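Local structure of ankyrin repeat domain protein (Legionella pneumophila subsp. pneumophila, 6MCA) at residues K157-G160 with H161-L165. The protein is an ankyrin-repeat effector with a cysteine protease-like region that probably acts inside the host cell by engaging LARP7 of the 7SK snRNP complex. Numbering follows the deposited sequence.
Sequences KLIG and HRFEL
Lys157 O, Leu158 O and Ile159 O accept hydrogen bonds from the backbone N of His161, Arg162 and Phe163, the last i to i+4 rungs of helix 147-162. A Schellman motif then ends the helix. Glu164 takes a positive phi of 56°, Leu165 N hydrogen-bonds Gly160 O at 2.9 Å, in the carbonyl plane and on a lone pair, and Glu164 N makes a weak bond to His161 O. A water lies within hydrogen-bonding distance of both Gly160 O and Leu165 O.

Leu165 folds back beside Gly160, its CB 4.0 Å from Gly160 CA. Leu165 CG stands anti to its own carbonyl carbon (chi1 -56°), and CD1 reaches Ile159 CG2 at 3.8 Å, the two side chains lying alongside each other. The same beta-branch methyl meets Phe163 CD2 at 3.9 Å, while Ile159 O lies at the edge of that ring, in its plane. Lys157, curled at chi2 and chi3, brings NZ 3.6 Å from His161 NE2; its long chain carries the buried ammonium to the carbonyls of Asp182 and Gly185. Arg162 suits a mixed setting: its aliphatic CG packs 3.8 Å from Leu158 CD1, and its NE makes a salt bridge to Asp387.

Branched Ile159 also serves the apolar surface between helices 373-399 and 404-421, Phe163 and Leu165 lean on the latter, and His161 stacks on Trp349 of helix 348-353.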
ATOM      1  N   LYS A 157      -6.883  -5.312  -2.465  1.00 26.93           N
ATOM      2  CA  LYS A 157      -5.547  -5.350  -1.878  1.00 30.07           C
ATOM      3  C   LYS A 157      -5.617  -5.408  -0.357  1.00 30.97           C
ATOM      4  O   LYS A 157      -4.901  -6.196   0.278  1.00 32.12           O
ATOM      5  CB  LYS A 157      -4.741  -4.132  -2.331  1.00 26.01           C
ATOM      6  CG  LYS A 157      -4.335  -4.159  -3.795  1.00 25.94           C
ATOM      7  CD  LYS A 157      -3.369  -5.294  -4.086  1.00 36.14           C
ATOM      8  CE  LYS A 157      -2.073  -5.131  -3.308  1.00 31.31           C
ATOM      9  NZ  LYS A 157      -1.214  -6.342  -3.415  1.00 40.47           N
ATOM     10  N   LEU A 158      -6.485  -4.588   0.244  1.00 33.87           N
ATOM     11  CA  LEU A 158      -6.604  -4.572   1.698  1.00 32.74           C
ATOM     12  C   LEU A 158      -7.092  -5.913   2.226  1.00 33.60           C
ATOM     13  O   LEU A 158      -6.630  -6.379   3.274  1.00 29.25           O
ATOM     14  CB  LEU A 158      -7.542  -3.445   2.132  1.00 27.29           C
ATOM     15  CG  LEU A 158      -7.701  -3.229   3.637  1.00 32.59           C
ATOM     16  CD1 LEU A 158      -6.358  -2.912   4.275  1.00 28.78           C
ATOM     17  CD2 LEU A 158      -8.703  -2.121   3.913  1.00 28.31           C
ATOM     18  N   ILE A 159      -8.016  -6.558   1.512  1.00 29.14           N
ATOM     19  CA  ILE A 159      -8.511  -7.858   1.950  1.00 24.18           C
ATOM     20  C   ILE A 159      -7.430  -8.920   1.804  1.00 29.59           C
ATOM     21  O   ILE A 159      -7.230  -9.746   2.704  1.00 29.59           O
ATOM     22  CB  ILE A 159      -9.787  -8.231   1.175  1.00 31.53           C
ATOM     23  CG1 ILE A 159     -11.008  -7.589   1.835  1.00 25.46           C
ATOM     24  CG2 ILE A 159      -9.947  -9.742   1.093  1.00 21.06           C
ATOM     25  CD1 ILE A 159     -12.305  -7.908   1.146  1.00 42.26           C
ATOM     26  N   GLY A 160      -6.713  -8.916   0.678  1.00 20.89           N
ATOM     27  CA  GLY A 160      -5.640  -9.879   0.498  1.00 32.73           C
ATOM     28  C   GLY A 160      -4.560  -9.755   1.555  1.00 28.52           C
ATOM     29  O   GLY A 160      -3.969 -10.753   1.972  1.00 32.67           O
ATOM     30  N   HIS A 161      -4.296  -8.530   2.011  1.00 33.16           N
ATOM     31  CA  HIS A 161      -3.276  -8.344   3.039  1.00 23.13           C
ATOM     32  C   HIS A 161      -3.801  -8.694   4.429  1.00 26.91           C
ATOM     33  O   HIS A 161      -3.153  -9.436   5.175  1.00 34.28           O
ATOM     34  CB  HIS A 161      -2.753  -6.908   3.005  1.00 26.60           C
ATOM     35  CG  HIS A 161      -1.840  -6.627   1.853  1.00 32.29           C
ATOM     36  ND1 HIS A 161      -0.851  -7.502   1.457  1.00 31.17           N
ATOM     37  CD2 HIS A 161      -1.765  -5.568   1.012  1.00 30.33           C
ATOM     38  CE1 HIS A 161      -0.207  -6.995   0.422  1.00 35.81           C
ATOM     39  NE2 HIS A 161      -0.741  -5.822   0.131  1.00 40.85           N
ATOM     40  N   ARG A 162      -4.976  -8.171   4.795  1.00 35.51           N
ATOM     41  CA  ARG A 162      -5.501  -8.380   6.142  1.00 34.20           C
ATOM     42  C   ARG A 162      -5.815  -9.847   6.400  1.00 32.72           C
ATOM     43  O   ARG A 162      -5.556 -10.362   7.494  1.00 27.04           O
ATOM     44  CB  ARG A 162      -6.752  -7.528   6.358  1.00 23.51           C
ATOM     45  CG  ARG A 162      -6.495  -6.037   6.432  1.00 24.81           C
ATOM     46  CD  ARG A 162      -5.817  -5.646   7.732  1.00 29.33           C
ATOM     47  NE  ARG A 162      -5.770  -4.196   7.889  1.00 35.03           N
ATOM     48  CZ  ARG A 162      -4.847  -3.550   8.595  1.00 36.29           C
ATOM     49  NH1 ARG A 162      -3.887  -4.224   9.212  1.00 35.90           N
ATOM     50  NH2 ARG A 162      -4.884  -2.226   8.677  1.00 24.45           N
ATOM     51  N   PHE A 163      -6.379 -10.535   5.411  1.00 28.70           N
ATOM     52  CA  PHE A 163      -6.733 -11.940   5.548  1.00 33.49           C
ATOM     53  C   PHE A 163      -5.624 -12.878   5.090  1.00 37.44           C
ATOM     54  O   PHE A 163      -5.823 -14.098   5.107  1.00 38.18           O
ATOM     55  CB  PHE A 163      -8.023 -12.236   4.775  1.00 33.81           C
ATOM     56  CG  PHE A 163      -9.254 -11.652   5.408  1.00 34.39           C
ATOM     57  CD1 PHE A 163      -9.883 -12.299   6.460  1.00 34.82           C
ATOM     58  CD2 PHE A 163      -9.779 -10.450   4.961  1.00 35.96           C
ATOM     59  CE1 PHE A 163     -11.014 -11.763   7.049  1.00 34.24           C
ATOM     60  CE2 PHE A 163     -10.910  -9.908   5.546  1.00 31.01           C
ATOM     61  CZ  PHE A 163     -11.528 -10.566   6.591  1.00 32.48           C
ATOM     62  N   GLU A 164      -4.472 -12.338   4.683  1.00 39.33           N
ATOM     63  CA  GLU A 164      -3.304 -13.135   4.300  1.00 39.25           C
ATOM     64  C   GLU A 164      -3.640 -14.130   3.192  1.00 35.56           C
ATOM     65  O   GLU A 164      -3.251 -15.298   3.241  1.00 38.43           O
ATOM     66  CB  GLU A 164      -2.705 -13.852   5.511  1.00 21.75           C
ATOM     67  CG  GLU A 164      -2.164 -12.916   6.580  1.00 46.32           C
ATOM     68  CD  GLU A 164      -1.515 -13.658   7.731  1.00 60.34           C
ATOM     69  OE1 GLU A 164      -1.564 -13.150   8.871  1.00 77.45           O
ATOM     70  OE2 GLU A 164      -0.957 -14.750   7.496  1.00 79.59           O
ATOM     71  N   LEU A 165      -4.366 -13.664   2.180  1.00 38.52           N
ATOM     72  CA  LEU A 165      -4.758 -14.522   1.075  1.00 33.94           C
ATOM     73  C   LEU A 165      -3.584 -14.766   0.135  1.00 38.21           C
ATOM     74  O   LEU A 165      -2.726 -13.900  -0.063  1.00 36.62           O
ATOM     75  CB  LEU A 165      -5.923 -13.904   0.302  1.00 30.39           C
ATOM     76  CG  LEU A 165      -7.174 -13.575   1.119  1.00 37.21           C
ATOM     77  CD1 LEU A 165      -8.254 -12.978   0.230  1.00 38.95           C
ATOM     78  CD2 LEU A 165      -7.684 -14.815   1.833  1.00 38.58           C
TER
HETATM   79  O   HOH W   1      -1.386 -11.920   1.115  1.00 39.46           O